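Local atomic coordinates of MHC class I antigen (Ctenopharyngodon idella, PDB entry 5H5Z), a protein that probably presents short peptides at the cell surface to T cells, as class I histocompatibility molecules paired with beta-2-microglobulin do. Residues 219-224 / 236-242; 201-207 / 256-260. Residues are numbered along the deposited sequence.

Interaction 1: 219-224 / 236-242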
ATOM      1  N   GLU A 219     -27.520   5.903 -11.747  1.00 46.98           N
ATOM      2  CA  GLU A 219     -27.658   7.345 -11.520  1.00 45.85           C
ATOM      3  C   GLU A 219     -27.580   7.682 -10.030  1.00 43.46           C
ATOM      4  O   GLU A 219     -28.116   6.948  -9.194  1.00 43.44           O
ATOM      5  CB  GLU A 219     -28.972   7.861 -12.119  1.00 56.74           C
ATOM      6  CG  GLU A 219     -29.139   7.555 -13.604  1.00 61.73           C
ATOM      7  CD  GLU A 219     -30.489   7.978 -14.155  1.00 72.95           C
ATOM      8  OE1 GLU A 219     -31.468   8.070 -13.378  1.00 85.00           O
ATOM      9  OE2 GLU A 219     -30.573   8.215 -15.379  1.00 83.43           O
ATOM     10  N   ASP A 220     -26.909   8.790  -9.712  1.00 39.44           N
ATOM     11  CA  ASP A 220     -26.732   9.278  -8.331  1.00 39.59           C
ATOM     12  C   ASP A 220     -25.901   8.335  -7.453  1.00 36.77           C
ATOM     13  O   ASP A 220     -26.085   8.273  -6.231  1.00 34.65           O
ATOM     14  CB  ASP A 220     -28.085   9.583  -7.672  1.00 43.80           C
ATOM     15  CG  ASP A 220     -28.866  10.652  -8.409  1.00 43.69           C
ATOM     16  OD1 ASP A 220     -28.320  11.755  -8.609  1.00 41.29           O
ATOM     17  OD2 ASP A 220     -30.030  10.391  -8.778  1.00 43.86           O
ATOM     18  N   VAL A 221     -24.986   7.612  -8.096  1.00 40.65           N
ATOM     19  CA  VAL A 221     -24.112   6.655  -7.426  1.00 38.84           C
ATOM     20  C   VAL A 221     -22.693   7.210  -7.351  1.00 37.54           C
ATOM     21  O   VAL A 221     -22.168   7.737  -8.336  1.00 42.53           O
ATOM     22  CB  VAL A 221     -24.120   5.286  -8.152  1.00 40.55           C
ATOM     23  CG1 VAL A 221     -23.078   4.338  -7.567  1.00 36.24           C
ATOM     24  CG2 VAL A 221     -25.510   4.661  -8.095  1.00 38.12           C
ATOM     25  N   ASP A 222     -22.091   7.101  -6.171  1.00 35.52           N
ATOM     26  CA  ASP A 222     -20.699   7.495  -5.957  1.00 36.20           C
ATOM     27  C   ASP A 222     -19.908   6.320  -5.376  1.00 33.87           C
ATOM     28  O   ASP A 222     -19.996   6.035  -4.181  1.00 28.49           O
ATOM     29  CB  ASP A 222     -20.633   8.717  -5.032  1.00 35.99           C
ATOM     30  CG  ASP A 222     -19.209   9.171  -4.741  1.00 40.24           C
ATOM     31  OD1 ASP A 222     -18.293   8.872  -5.539  1.00 45.18           O
ATOM     32  OD2 ASP A 222     -19.010   9.841  -3.705  1.00 46.00           O
ATOM     33  N   LEU A 223     -19.142   5.645  -6.230  1.00 34.81           N
ATOM     34  CA  LEU A 223     -18.328   4.505  -5.810  1.00 32.26           C
ATOM     35  C   LEU A 223     -16.999   4.962  -5.204  1.00 30.10           C
ATOM     36  O   LEU A 223     -16.204   5.642  -5.859  1.00 30.99           O
ATOM     37  CB  LEU A 223     -18.082   3.557  -6.990  1.00 35.83           C
ATOM     38  CG  LEU A 223     -17.241   2.296  -6.764  1.00 32.55           C
ATOM     39  CD1 LEU A 223     -17.898   1.361  -5.760  1.00 28.87           C
ATOM     40  CD2 LEU A 223     -17.008   1.580  -8.084  1.00 37.07           C
ATOM     41  N   GLY A 224     -16.776   4.580  -3.948  1.00 25.90           N
ATOM     42  CA  GLY A 224     -15.547   4.915  -3.237  1.00 28.61           C
ATOM     43  C   GLY A 224     -14.357   4.106  -3.721  1.00 28.87           C
ATOM     44  O   GLY A 224     -14.508   3.132  -4.464  1.00 28.03           O
ATOM     45  N   ARG A 236     -14.435  -1.224   0.891  1.00 19.13           N
ATOM     46  CA  ARG A 236     -14.887  -0.321  -0.166  1.00 19.92           C
ATOM     47  C   ARG A 236     -16.342   0.031   0.098  1.00 21.29           C
ATOM     48  O   ARG A 236     -17.087  -0.761   0.684  1.00 21.65           O
ATOM     49  CB  ARG A 236     -14.746  -0.974  -1.546  1.00 19.42           C
ATOM     50  CG  ARG A 236     -14.737   0.013  -2.698  1.00 23.94           C
ATOM     51  CD  ARG A 236     -14.314  -0.630  -4.009  1.00 24.46           C
ATOM     52  NE  ARG A 236     -14.173   0.382  -5.055  1.00 29.52           N
ATOM     53  CZ  ARG A 236     -13.612   0.176  -6.243  1.00 33.53           C
ATOM     54  NH1 ARG A 236     -13.123  -1.017  -6.559  1.00 35.83           N
ATOM     55  NH2 ARG A 236     -13.536   1.173  -7.116  1.00 34.92           N
ATOM     56  N   MET A 237     -16.748   1.218  -0.332  1.00 23.18           N
ATOM     57  CA  MET A 237     -18.141   1.614  -0.194  1.00 20.86           C
ATOM     58  C   MET A 237     -18.671   2.324  -1.429  1.00 22.99           C
ATOM     59  O   MET A 237     -17.907   2.851  -2.239  1.00 24.91           O
ATOM     60  CB  MET A 237     -18.343   2.474   1.058  1.00 21.82           C
ATOM     61  CG  MET A 237     -17.803   3.892   0.950  1.00 24.10           C
ATOM     62  SD  MET A 237     -17.746   4.649   2.575  1.00 34.16           S
ATOM     63  CE  MET A 237     -17.967   6.373   2.141  1.00 37.69           C
ATOM     64  N   SER A 238     -19.991   2.317  -1.566  1.00 23.86           N
ATOM     65  CA  SER A 238     -20.668   3.108  -2.584  1.00 23.18           C
ATOM     66  C   SER A 238     -21.799   3.874  -1.930  1.00 24.58           C
ATOM     67  O   SER A 238     -22.438   3.378  -1.007  1.00 23.58           O
ATOM     68  CB  SER A 238     -21.221   2.216  -3.693  1.00 25.35           C
ATOM     69  OG  SER A 238     -21.851   3.000  -4.692  1.00 25.20           O
ATOM     70  N   THR A 239     -22.047   5.082  -2.420  1.00 26.11           N
ATOM     71  CA  THR A 239     -23.052   5.958  -1.835  1.00 26.48           C
ATOM     72  C   THR A 239     -24.111   6.294  -2.876  1.00 27.84           C
ATOM     73  O   THR A 239     -23.781   6.706  -3.989  1.00 30.67           O
ATOM     74  CB  THR A 239     -22.407   7.254  -1.297  1.00 29.27           C
ATOM     75  OG1 THR A 239     -21.391   6.922  -0.341  1.00 30.23           O
ATOM     76  CG2 THR A 239     -23.439   8.145  -0.627  1.00 26.76           C
ATOM     77  N   LEU A 240     -25.377   6.100  -2.506  1.00 26.09           N
ATOM     78  CA  LEU A 240     -26.509   6.451  -3.357  1.00 25.91           C
ATOM     79  C   LEU A 240     -27.162   7.717  -2.834  1.00 27.65           C
ATOM     80  O   LEU A 240     -27.577   7.773  -1.675  1.00 24.89           O
ATOM     81  CB  LEU A 240     -27.545   5.320  -3.388  1.00 24.84           C
ATOM     82  CG  LEU A 240     -28.795   5.554  -4.246  1.00 24.12           C
ATOM     83  CD1 LEU A 240     -28.465   5.474  -5.730  1.00 28.36           C
ATOM     84  CD2 LEU A 240     -29.899   4.567  -3.891  1.00 25.41           C
ATOM     85  N   ASN A 241     -27.249   8.729  -3.691  1.00 33.83           N
ATOM     86  CA  ASN A 241     -27.906   9.972  -3.317  1.00 38.77           C
ATOM     87  C   ASN A 241     -29.176  10.240  -4.112  1.00 35.88           C
ATOM     88  O   ASN A 241     -29.209  11.100  -4.991  1.00 37.48           O
ATOM     89  CB  ASN A 241     -26.949  11.168  -3.389  1.00 47.61           C
ATOM     90  CG  ASN A 241     -27.491  12.386  -2.660  1.00 48.20           C
ATOM     91  OD1 ASN A 241     -28.395  12.274  -1.826  1.00 51.66           O
ATOM     92  ND2 ASN A 241     -26.945  13.555  -2.968  1.00 59.22           N
ATOM     93  N   VAL A 242     -30.215   9.472  -3.807  1.00 33.93           N
ATOM     94  CA  VAL A 242     -31.559   9.798  -4.257  1.00 35.35           C
ATOM     95  C   VAL A 242     -32.273  10.326  -3.019  1.00 41.18           C
ATOM     96  O   VAL A 242     -31.758  10.202  -1.908  1.00 47.26           O
ATOM     97  CB  VAL A 242     -32.290   8.590  -4.891  1.00 36.06           C
ATOM     98  CG1 VAL A 242     -31.492   8.047  -6.070  1.00 33.51           C
ATOM     99  CG2 VAL A 242     -32.552   7.488  -3.867  1.00 39.41           C
TER
HETATM  100  O   HOH W   1     -19.079   6.329  -1.554  1.00 32.00           O
HETATM  101  O   HOH W   2     -14.078   4.070  -7.402  1.00 38.07           O
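An antiparallel strand pairing at the edge of an immunoglobulin C1-set sandwich joins 219-224 to 236-242: strand 221-228 is the outermost in its four-stranded sheet, and 234-240 is its hairpin partner. The segment axes lie 4.5 Å apart at 166°. As in any antiparallel ladder, hydrogen-bonded and non-hydrogen-bonded pairs alternate. D222 and T239 form the hydrogen-bonded pair, with D222 N to T239 O at 2.8 Å and T239 N to D222 O at 2.9 Å; V221-L240 and L223-S238 are non-hydrogen-bonded. Beyond the bridges the ladder continues through N241 N to D220 O (2.8 Å) and G224 N to M237 O (2.7 Å).

Alternation also sorts the side chains. V221, L223, S238 and L240 share one face, where V221 CG2 meets L240 CD1 at 3.9 Å; V221 and L240 also pack on W210 of strand 207-212, in the second sheet, and S238 OG is hydrogen-bonded to W210 NE1. D222 and T239 lie on the other face, where a water links D222 O (2.8 Å) to T239 OG1 (2.7 Å). M237, which points away from 219-224, packs on N97 of the beta-2-microglobulin chain. At the far end of the pairing a side chain takes over from the backbone: the extended R236 side chain crosses toward 219-224, and its NE donates to G224 O at 2.8 Å.

Interaction 2: 201-207 / 256-260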
ATOM      1  N   PHE A 201     -12.749  -8.117   3.490  1.00 20.47           N
ATOM      2  CA  PHE A 201     -12.654  -9.092   2.417  1.00 20.72           C
ATOM      3  C   PHE A 201     -11.237  -9.237   1.848  1.00 22.28           C
ATOM      4  O   PHE A 201     -10.418  -8.314   1.908  1.00 21.12           O
ATOM      5  CB  PHE A 201     -13.681  -8.800   1.308  1.00 20.57           C
ATOM      6  CG  PHE A 201     -13.576  -7.420   0.722  1.00 20.59           C
ATOM      7  CD1 PHE A 201     -12.706  -7.160  -0.332  1.00 20.90           C
ATOM      8  CD2 PHE A 201     -14.358  -6.373   1.219  1.00 21.73           C
ATOM      9  CE1 PHE A 201     -12.616  -5.886  -0.879  1.00 23.45           C
ATOM     10  CE2 PHE A 201     -14.265  -5.098   0.679  1.00 20.99           C
ATOM     11  CZ  PHE A 201     -13.390  -4.854  -0.369  1.00 21.84           C
ATOM     12  N   TYR A 202     -10.973 -10.426   1.316  1.00 21.47           N
ATOM     13  CA  TYR A 202      -9.741 -10.737   0.600  1.00 22.23           C
ATOM     14  C   TYR A 202     -10.061 -11.867  -0.375  1.00 22.23           C
ATOM     15  O   TYR A 202     -10.782 -12.793  -0.002  1.00 23.72           O
ATOM     16  CB  TYR A 202      -8.645 -11.170   1.574  1.00 22.29           C
ATOM     17  CG  TYR A 202      -7.277 -11.242   0.947  1.00 21.09           C
ATOM     18  CD1 TYR A 202      -6.834 -12.411   0.314  1.00 21.33           C
ATOM     19  CD2 TYR A 202      -6.416 -10.144   0.986  1.00 24.25           C
ATOM     20  CE1 TYR A 202      -5.581 -12.473  -0.269  1.00 23.30           C
ATOM     21  CE2 TYR A 202      -5.149 -10.202   0.411  1.00 25.31           C
ATOM     22  CZ  TYR A 202      -4.744 -11.367  -0.214  1.00 26.25           C
ATOM     23  OH  TYR A 202      -3.496 -11.430  -0.786  1.00 28.83           O
ATOM     24  N   PRO A 203      -9.549 -11.800  -1.627  1.00 24.69           N
ATOM     25  CA  PRO A 203      -8.705 -10.768  -2.262  1.00 25.57           C
ATOM     26  C   PRO A 203      -9.423  -9.430  -2.453  1.00 25.58           C
ATOM     27  O   PRO A 203     -10.609  -9.309  -2.146  1.00 26.68           O
ATOM     28  CB  PRO A 203      -8.346 -11.380  -3.626  1.00 27.92           C
ATOM     29  CG  PRO A 203      -8.699 -12.821  -3.531  1.00 30.74           C
ATOM     30  CD  PRO A 203      -9.831 -12.904  -2.560  1.00 28.30           C
ATOM     31  N   SER A 204      -8.708  -8.439  -2.973  1.00 24.35           N
ATOM     32  CA  SER A 204      -9.190  -7.052  -2.941  1.00 25.87           C
ATOM     33  C   SER A 204     -10.299  -6.692  -3.934  1.00 25.85           C
ATOM     34  O   SER A 204     -11.011  -5.708  -3.725  1.00 27.93           O
ATOM     35  CB  SER A 204      -8.017  -6.079  -3.082  1.00 26.13           C
ATOM     36  OG  SER A 204      -7.541  -6.074  -4.411  1.00 29.73           O
ATOM     37  N   GLY A 205     -10.445  -7.470  -5.007  1.00 26.72           N
ATOM     38  CA  GLY A 205     -11.469  -7.190  -6.020  1.00 29.94           C
ATOM     39  C   GLY A 205     -12.889  -7.352  -5.495  1.00 28.65           C
ATOM     40  O   GLY A 205     -13.252  -8.421  -5.009  1.00 26.66           O
ATOM     41  N   VAL A 206     -13.688  -6.288  -5.583  1.00 27.18           N
ATOM     42  CA  VAL A 206     -15.090  -6.328  -5.146  1.00 25.53           C
ATOM     43  C   VAL A 206     -15.969  -5.478  -6.073  1.00 28.01           C
ATOM     44  O   VAL A 206     -15.521  -4.460  -6.595  1.00 27.02           O
ATOM     45  CB  VAL A 206     -15.242  -5.913  -3.656  1.00 25.77           C
ATOM     46  CG1 VAL A 206     -15.032  -4.411  -3.456  1.00 22.62           C
ATOM     47  CG2 VAL A 206     -16.594  -6.336  -3.101  1.00 25.98           C
ATOM     48  N   THR A 207     -17.207  -5.915  -6.295  1.00 26.19           N
ATOM     49  CA  THR A 207     -18.140  -5.153  -7.116  1.00 29.18           C
ATOM     50  C   THR A 207     -19.348  -4.750  -6.283  1.00 28.26           C
ATOM     51  O   THR A 207     -20.067  -5.604  -5.762  1.00 28.34           O
ATOM     52  CB  THR A 207     -18.569  -5.935  -8.378  1.00 34.02           C
ATOM     53  OG1 THR A 207     -17.406  -6.279  -9.137  1.00 35.94           O
ATOM     54  CG2 THR A 207     -19.494  -5.096  -9.253  1.00 33.77           C
ATOM     55  N   VAL A 256     -23.461  -6.516  -3.256  1.00 24.83           N
ATOM     56  CA  VAL A 256     -22.007  -6.656  -3.164  1.00 23.95           C
ATOM     57  C   VAL A 256     -21.590  -8.030  -3.680  1.00 27.07           C
ATOM     58  O   VAL A 256     -22.026  -9.061  -3.151  1.00 28.02           O
ATOM     59  CB  VAL A 256     -21.484  -6.445  -1.724  1.00 22.07           C
ATOM     60  CG1 VAL A 256     -19.972  -6.593  -1.678  1.00 23.71           C
ATOM     61  CG2 VAL A 256     -21.881  -5.073  -1.207  1.00 23.72           C
ATOM     62  N   GLU A 257     -20.758  -8.035  -4.720  1.00 24.09           N
ATOM     63  CA  GLU A 257     -20.257  -9.276  -5.309  1.00 27.84           C
ATOM     64  C   GLU A 257     -18.762  -9.470  -5.055  1.00 27.20           C
ATOM     65  O   GLU A 257     -17.954  -8.581  -5.312  1.00 28.21           O
ATOM     66  CB  GLU A 257     -20.558  -9.339  -6.812  1.00 26.55           C
ATOM     67  CG  GLU A 257     -20.226 -10.693  -7.436  1.00 31.47           C
ATOM     68  CD  GLU A 257     -20.637 -10.806  -8.894  1.00 34.20           C
ATOM     69  OE1 GLU A 257     -19.933 -11.504  -9.649  1.00 39.52           O
ATOM     70  OE2 GLU A 257     -21.655 -10.202  -9.290  1.00 33.40           O
ATOM     71  N   HIS A 258     -18.409 -10.653  -4.559  1.00 26.75           N
ATOM     72  CA  HIS A 258     -17.024 -11.007  -4.260  1.00 23.85           C
ATOM     73  C   HIS A 258     -16.883 -12.505  -4.455  1.00 27.45           C
ATOM     74  O   HIS A 258     -17.697 -13.272  -3.939  1.00 29.63           O
ATOM     75  CB  HIS A 258     -16.691 -10.616  -2.817  1.00 23.60           C
ATOM     76  CG  HIS A 258     -15.309 -10.991  -2.374  1.00 25.30           C
ATOM     77  ND1 HIS A 258     -14.195 -10.236  -2.675  1.00 28.59           N
ATOM     78  CD2 HIS A 258     -14.868 -12.020  -1.613  1.00 23.12           C
ATOM     79  CE1 HIS A 258     -13.127 -10.797  -2.139  1.00 29.34           C
ATOM     80  NE2 HIS A 258     -13.508 -11.880  -1.488  1.00 29.93           N
ATOM     81  N   GLN A 259     -15.865 -12.912  -5.213  1.00 26.44           N
ATOM     82  CA  GLN A 259     -15.620 -14.330  -5.506  1.00 29.49           C
ATOM     83  C   GLN A 259     -16.880 -15.065  -5.999  1.00 30.40           C
ATOM     84  O   GLN A 259     -17.245 -16.115  -5.465  1.00 33.71           O
ATOM     85  CB  GLN A 259     -15.006 -15.039  -4.286  1.00 31.42           C
ATOM     86  CG  GLN A 259     -13.657 -14.489  -3.849  1.00 31.87           C
ATOM     87  CD  GLN A 259     -12.579 -14.673  -4.902  1.00 34.94           C
ATOM     88  OE1 GLN A 259     -12.360 -15.780  -5.395  1.00 36.57           O
ATOM     89  NE2 GLN A 259     -11.900 -13.584  -5.250  1.00 34.42           N
ATOM     90  N   ASP A 260     -17.541 -14.488  -7.005  1.00 32.04           N
ATOM     91  CA  ASP A 260     -18.722 -15.082  -7.670  1.00 35.89           C
ATOM     92  C   ASP A 260     -19.941 -15.302  -6.766  1.00 33.78           C
ATOM     93  O   ASP A 260     -20.846 -16.077  -7.103  1.00 37.48           O
ATOM     94  CB  ASP A 260     -18.350 -16.388  -8.385  1.00 32.94           C
ATOM     95  CG  ASP A 260     -17.075 -16.268  -9.190  1.00 38.07           C
ATOM     96  OD1 ASP A 260     -16.984 -15.356 -10.044  1.00 41.36           O
ATOM     97  OD2 ASP A 260     -16.158 -17.089  -8.957  1.00 40.87           O
TER
HETATM   98  O   HOH W   3     -14.175 -11.167  -6.655  1.00 38.37           O
HETATM   99  O   HOH W   4     -11.776 -10.873  -5.358  1.00 41.91           O
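Segments 201-207 and 256-260 meet as antiparallel backbones only at T207 and E257, a hydrogen-bonded pair in one sheet of the immunoglobulin C1-set domain; T207 N lies 2.9 Å from E257 O, and E257 N 2.7 Å from T207 O. Before T207 the chain is a loop crossing from strand 194-201 in one sheet to strand 207-212 in the other, and it turns through a cis peptide bond between Y202 and P203. Past H258 the second segment leaves its strand, Q259 and D260 both taking positive phi.

With the strand pairing spent, side chains bridge the gap, and H258 does most of the work. Its ring is buried within the curve of the loop, and backbone oxygens lie around its edge. ND1 donates to G205 O at 3.1 Å, while NE2 makes a weak hydrogen bond to Y202 O at 3.2 Å. F201 CB sits over one face of the imidazole, 4.2 Å from its centroid, in a CH-pi contact. F201 itself packs on F234 and L226 of the neighbouring hairpin strands in its own sheet, and the F201 and H258 side chains both pack on P181. Beside the T207-E257 pair, V206 CG2 touches V256 CG1 at 3.7 Å. Water fills in between the loop and Q259: one molecule lies 2.9 Å from G205 O, to which it donates, and 2.7 Å from Q259 NE2, from which it accepts.

In the fold
Within one immunoglobulin domain, the two contacts illustrate how neighbouring chain segments may be joined by backbone or by side chain. Interaction 1, at the surface, is a local hairpin zipped by regular main-chain bonds. Interaction 2, partly buried, unites segments 49 residues apart in sequence and has just one strand pair; a histidine bonded to loop carbonyls, apolar contacts and water supply the rest. Interaction 1 lies within one sheet; interaction 2 pairs strands of the other, but its loop starts from strand 194-201 in the first. Along the chain the hairpin falls between the two segments of interaction 2. Their centres are about 17 Å apart, yet R236 joins them: its CD packs against V206 CG1 at 3.9 Å.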